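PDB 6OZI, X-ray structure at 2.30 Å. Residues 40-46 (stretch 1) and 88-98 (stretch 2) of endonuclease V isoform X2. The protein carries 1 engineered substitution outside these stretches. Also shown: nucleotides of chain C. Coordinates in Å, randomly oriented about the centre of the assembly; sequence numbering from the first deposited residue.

Stretch 1 40-46: GFDVSYS
Stretch 2 (88-98) FREIEPFQQEL

Residues 40-45 form an extended strand (phi -105 to -156°, psi 129 to 169°), and residues 88-98 belong to a helix that runs past both ends of the stretch. Their axes approach to 9.2 Å, with N-to-C directions 125° apart. Register is set by two CA-CA pairs, F41 CA to F94 CA at 7.0 Å and V43 CA to E90 CA at 7.5 Å. The helix is kinked: the N atoms of E92 and P93 lack bonds to the preceding turn; the proline nitrogen has no hydrogen to donate. E90 departs from helical values at -124/9°. Regular bonding follows, from F94 N to E90 O (3.1 Å) through L98 N to F94 O (2.8 Å).

No hydrogen bond joins the stretches; the 362 Å² buried between them depends on packing. Strand alternation directs the CA-to-CB bonds of F41, V43 and Y45 toward the helix and those of D42 and S44 away.

F41 dominates, with 117 Å² covered. Its t rotamer (chi1 164°, chi2 85°) lays the ring against the helix, where CZ lies 3.5 Å from F94 N and CE1 lies 3.8 Å from P93 C. F94, also t (177°, 81°), presents its ring edge to the F41 face: centroids are 5.3 Å apart, planes meet at 86°, and F94 CD1 is 3.7 Å from F41 CG. F94 CB adds a CH-pi contact, 4.0 Å from the F41 centroid and 17° off the normal. The flat ring thus accommodates both backbone and side chain. P93 CB packs 3.9 Å from F41 CZ, while E97 (m, m) brings its aliphatic CG to 4.0 Å from F41 CE1 at the ring edge; its carboxylate oxygens are satisfied elsewhere in the structure.

V43, chi1 178°, contributes a compact branched side chain: CG2 is 4.4 Å from E90 CB and 4.5 Å from P93 CB. E90 meets V43 through its CB methylene, whose CA-to-CB bond points toward the strand; its side chain is p, t (54°, -173°).

At Y45, a p rotamer (69°, -85°) places the ring between R89 and the nucleic acid. R89 is extended (t, t, t, chi4 94°): its CB points sideways, but its end reaches the strand. R89 CZ lies 4.8 Å from the Y45 centroid, 20° off the normal, a cation-pi contact with NH2 3.2 Å from Y45 CD1. DA8 C5' covers the opposite face, and Y45 OH donates to DT7 O2 at 2.8 Å.

The alternate strand residues serve other contacts. S44 OG (chi1 180°) donates a very short 2.4 Å hydrogen bond to DA8 OP1, and D42 OD1 accepts a weak one from V43 N at 2.8 Å.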

# COMPACT_ATOMS: atom_id res chain seq x y z
N GLY A 40 7.12 10.61 -18.19
CA GLY A 40 7.26 9.38 -17.45
C GLY A 40 6.58 8.25 -18.20
O GLY A 40 5.73 8.47 -19.07
N PHE A 41 6.98 7.03 -17.88
CA PHE A 41 6.40 5.85 -18.50
C PHE A 41 6.58 4.68 -17.55
O PHE A 41 7.64 4.53 -16.94
CB PHE A 41 7.04 5.53 -19.85
CG PHE A 41 6.76 4.14 -20.33
CD1 PHE A 41 5.60 3.86 -21.04
CD2 PHE A 41 7.64 3.10 -20.07
CE1 PHE A 41 5.34 2.58 -21.49
CE2 PHE A 41 7.38 1.81 -20.52
CZ PHE A 41 6.23 1.55 -21.23
N ASP A 42 5.55 3.84 -17.44
CA ASP A 42 5.66 2.67 -16.59
C ASP A 42 4.67 1.61 -17.06
O ASP A 42 3.80 1.86 -17.89
CB ASP A 42 5.43 3.02 -15.12
CG ASP A 42 6.14 2.08 -14.19
OD1 ASP A 42 6.86 1.18 -14.66
OD2 ASP A 42 5.97 2.26 -12.96
N VAL A 43 4.84 0.40 -16.51
CA VAL A 43 3.98 -0.74 -16.81
C VAL A 43 3.58 -1.41 -15.50
O VAL A 43 4.43 -1.70 -14.66
CB VAL A 43 4.68 -1.76 -17.73
CG1 VAL A 43 3.79 -2.94 -17.97
CG2 VAL A 43 5.04 -1.12 -19.07
N SER A 44 2.28 -1.63 -15.34
CA SER A 44 1.71 -2.44 -14.28
C SER A 44 1.27 -3.78 -14.87
O SER A 44 0.86 -3.84 -16.04
CB SER A 44 0.53 -1.72 -13.64
OG SER A 44 -0.06 -2.48 -12.60
N TYR A 45 1.34 -4.84 -14.09
CA TYR A 45 0.97 -6.15 -14.62
C TYR A 45 0.22 -6.96 -13.57
O TYR A 45 0.39 -6.76 -12.36
CB TYR A 45 2.21 -6.92 -15.12
CG TYR A 45 3.15 -7.37 -14.03
CD1 TYR A 45 4.14 -6.53 -13.53
CD2 TYR A 45 3.06 -8.66 -13.50
CE1 TYR A 45 5.00 -6.95 -12.54
CE2 TYR A 45 3.91 -9.09 -12.51
CZ TYR A 45 4.88 -8.23 -12.03
OH TYR A 45 5.73 -8.66 -11.04
N SER A 46 -0.62 -7.87 -14.05
CA SER A 46 -1.42 -8.72 -13.18
C SER A 46 -0.72 -10.04 -12.93
O SER A 46 -0.17 -10.65 -13.86
CB SER A 46 -2.80 -8.99 -13.80
OG SER A 46 -3.63 -9.70 -12.90
N PHE A 88 13.46 -5.48 -23.35
CA PHE A 88 12.65 -6.29 -24.25
C PHE A 88 11.25 -6.49 -23.71
O PHE A 88 10.33 -6.78 -24.48
CB PHE A 88 13.37 -7.62 -24.51
CG PHE A 88 14.76 -7.44 -25.04
CD1 PHE A 88 14.97 -7.18 -26.39
CD2 PHE A 88 15.86 -7.49 -24.20
CE1 PHE A 88 16.25 -7.00 -26.89
CE2 PHE A 88 17.15 -7.30 -24.70
CZ PHE A 88 17.33 -7.05 -26.04
N ARG A 89 11.06 -6.27 -22.40
CA ARG A 89 9.75 -6.32 -21.77
C ARG A 89 8.94 -5.05 -22.00
O ARG A 89 7.71 -5.10 -22.03
CB ARG A 89 9.91 -6.57 -20.27
CG ARG A 89 8.63 -6.58 -19.47
CD ARG A 89 8.86 -7.30 -18.16
NE ARG A 89 7.83 -7.06 -17.16
CZ ARG A 89 6.78 -7.84 -16.98
NH1 ARG A 89 6.60 -8.91 -17.75
NH2 ARG A 89 5.89 -7.55 -16.03
N GLU A 90 9.58 -3.88 -22.13
CA GLU A 90 8.77 -2.68 -22.22
C GLU A 90 9.02 -1.81 -23.46
O GLU A 90 8.44 -0.72 -23.56
CB GLU A 90 8.92 -1.84 -20.94
CG GLU A 90 10.33 -1.52 -20.56
CD GLU A 90 10.45 -0.83 -19.19
OE1 GLU A 90 9.57 -1.03 -18.31
OE2 GLU A 90 11.43 -0.08 -19.01
N ILE A 91 9.79 -2.28 -24.45
CA ILE A 91 10.09 -1.44 -25.61
C ILE A 91 8.83 -1.18 -26.43
O ILE A 91 8.55 -0.04 -26.82
CB ILE A 91 11.21 -2.07 -26.47
CG1 ILE A 91 11.46 -1.23 -27.73
CG2 ILE A 91 10.86 -3.49 -26.90
CD1 ILE A 91 12.01 0.15 -27.45
N GLU A 92 8.03 -2.22 -26.69
CA GLU A 92 6.83 -2.03 -27.51
C GLU A 92 5.78 -1.16 -26.82
O GLU A 92 5.27 -0.22 -27.46
CB GLU A 92 6.26 -3.39 -27.93
CG GLU A 92 4.96 -3.30 -28.72
CD GLU A 92 5.13 -2.72 -30.13
OE1 GLU A 92 6.29 -2.49 -30.55
OE2 GLU A 92 4.11 -2.50 -30.81
N PRO A 93 5.41 -1.40 -25.56
CA PRO A 93 4.46 -0.49 -24.90
C PRO A 93 4.94 0.95 -24.90
O PRO A 93 4.13 1.88 -25.06
CB PRO A 93 4.35 -1.04 -23.48
CG PRO A 93 4.81 -2.44 -23.57
CD PRO A 93 5.83 -2.49 -24.65
N PHE A 94 6.24 1.17 -24.67
CA PHE A 94 6.80 2.52 -24.70
C PHE A 94 6.62 3.17 -26.06
O PHE A 94 6.15 4.30 -26.16
CB PHE A 94 8.27 2.49 -24.32
CG PHE A 94 8.93 3.83 -24.41
CD1 PHE A 94 8.79 4.74 -23.38
CD2 PHE A 94 9.70 4.18 -25.51
CE1 PHE A 94 9.39 5.98 -23.45
CE2 PHE A 94 10.30 5.42 -25.58
CZ PHE A 94 10.14 6.32 -24.55
N GLN A 95 7.07 2.48 -27.12
CA GLN A 95 6.95 3.03 -28.47
C GLN A 95 5.50 3.36 -28.81
O GLN A 95 5.22 4.37 -29.47
CB GLN A 95 7.53 2.05 -29.49
CG GLN A 95 8.99 1.70 -29.24
CD GLN A 95 9.91 2.33 -30.27
OE1 GLN A 95 9.85 3.54 -30.52
NE2 GLN A 95 10.75 1.50 -30.89
N GLN A 96 4.57 2.48 -28.42
CA GLN A 96 3.15 2.75 -28.68
C GLN A 96 2.67 3.98 -27.91
O GLN A 96 2.01 4.86 -28.49
CB GLN A 96 2.32 1.51 -28.34
CG GLN A 96 2.51 0.36 -29.33
CD GLN A 96 2.21 0.77 -30.78
OE1 GLN A 96 1.29 1.55 -31.05
NE2 GLN A 96 3.00 0.24 -31.71
N GLU A 97 2.97 4.05 -26.61
CA GLU A 97 2.57 5.23 -25.84
C GLU A 97 3.16 6.50 -26.46
O GLU A 97 2.46 7.51 -26.59
CB GLU A 97 3.01 5.11 -24.38
CG GLU A 97 2.27 4.07 -23.54
CD GLU A 97 0.83 4.47 -23.21
OE1 GLU A 97 0.41 5.59 -23.56
OE2 GLU A 97 0.12 3.66 -22.59
N LEU A 98 4.44 6.45 -26.84
CA LEU A 98 5.11 7.61 -27.40
C LEU A 98 4.45 8.05 -28.69
O LEU A 98 4.23 9.25 -28.92
CB LEU A 98 6.59 7.30 -27.63
CG LEU A 98 7.44 8.43 -28.19
CD1 LEU A 98 7.53 9.55 -27.17
CD2 LEU A 98 8.83 7.93 -28.57
P DT C 7 8.47 -0.11 -11.16
OP1 DT C 7 7.76 1.11 -11.59
OP2 DT C 7 9.20 -0.10 -9.87
O5' DT C 7 7.47 -1.35 -11.14
C5' DT C 7 6.57 -1.59 -12.23
C4' DT C 7 5.75 -2.83 -11.95
O4' DT C 7 6.64 -3.91 -11.54
C3' DT C 7 4.72 -2.68 -10.82
O3' DT C 7 3.56 -3.41 -11.11
C2' DT C 7 5.45 -3.26 -9.63
C1' DT C 7 6.25 -4.39 -10.28
N1 DT C 7 7.44 -4.76 -9.48
C2 DT C 7 7.51 -6.02 -8.93
O2 DT C 7 6.65 -6.87 -9.12
N3 DT C 7 8.62 -6.27 -8.18
C4 DT C 7 9.65 -5.39 -7.89
O4 DT C 7 10.61 -5.70 -7.20
C5 DT C 7 9.52 -4.07 -8.48
C7 DT C 7 10.58 -3.03 -8.24
C6 DT C 7 8.43 -3.82 -9.22
P DA C 8 2.33 -3.46 -10.07
OP1 DA C 8 1.10 -3.66 -10.86
OP2 DA C 8 2.42 -2.29 -9.16
O5' DA C 8 2.59 -4.79 -9.22
C5' DA C 8 2.56 -6.06 -9.88
C4' DA C 8 2.18 -7.18 -8.92
O4' DA C 8 3.32 -7.58 -8.13
C3' DA C 8 1.08 -6.85 -7.91
O3' DA C 8 0.38 -8.03 -7.61
C2' DA C 8 1.87 -6.34 -6.71
C1' DA C 8 3.16 -7.16 -6.79
N9 DA C 8 4.36 -6.42 -6.41
C8 DA C 8 4.70 -5.16 -6.80
N7 DA C 8 5.86 -4.76 -6.32
C5 DA C 8 6.31 -5.84 -5.58
C6 DA C 8 7.47 -6.07 -4.81
N6 DA C 8 8.46 -5.17 -4.66
N1 DA C 8 7.60 -7.27 -4.21
C2 DA C 8 6.62 -8.17 -4.36
N3 DA C 8 5.48 -8.07 -5.04
C4 DA C 8 5.39 -6.87 -5.63
P A C 6 13.87 -0.87 -9.64
OP1 A C 6 13.62 0.59 -9.58
OP2 A C 6 13.74 -1.70 -8.42
O5' A C 6 12.91 -1.46 -10.76
C5' A C 6 12.73 -0.78 -12.00
C4' A C 6 11.68 -1.46 -12.84
O4' A C 6 12.12 -2.82 -13.11
C3' A C 6 10.34 -1.63 -12.16
O3' A C 6 9.52 -0.49 -12.31
C2' A C 6 9.77 -2.88 -12.81
O2' A C 6 9.20 -2.58 -14.08
C1' A C 6 11.02 -3.70 -13.05
N9 A C 6 11.30 -4.71 -12.01
C8 A C 6 12.38 -4.73 -11.16
N7 A C 6 12.41 -5.78 -10.37
C5 A C 6 11.28 -6.50 -10.74
C6 A C 6 10.75 -7.72 -10.29
N6 A C 6 11.29 -8.46 -9.32
N1 A C 6 9.61 -8.16 -10.88
C2 A C 6 9.06 -7.43 -11.86
N3 A C 6 9.47 -6.27 -12.37
C4 A C 6 10.60 -5.86 -11.76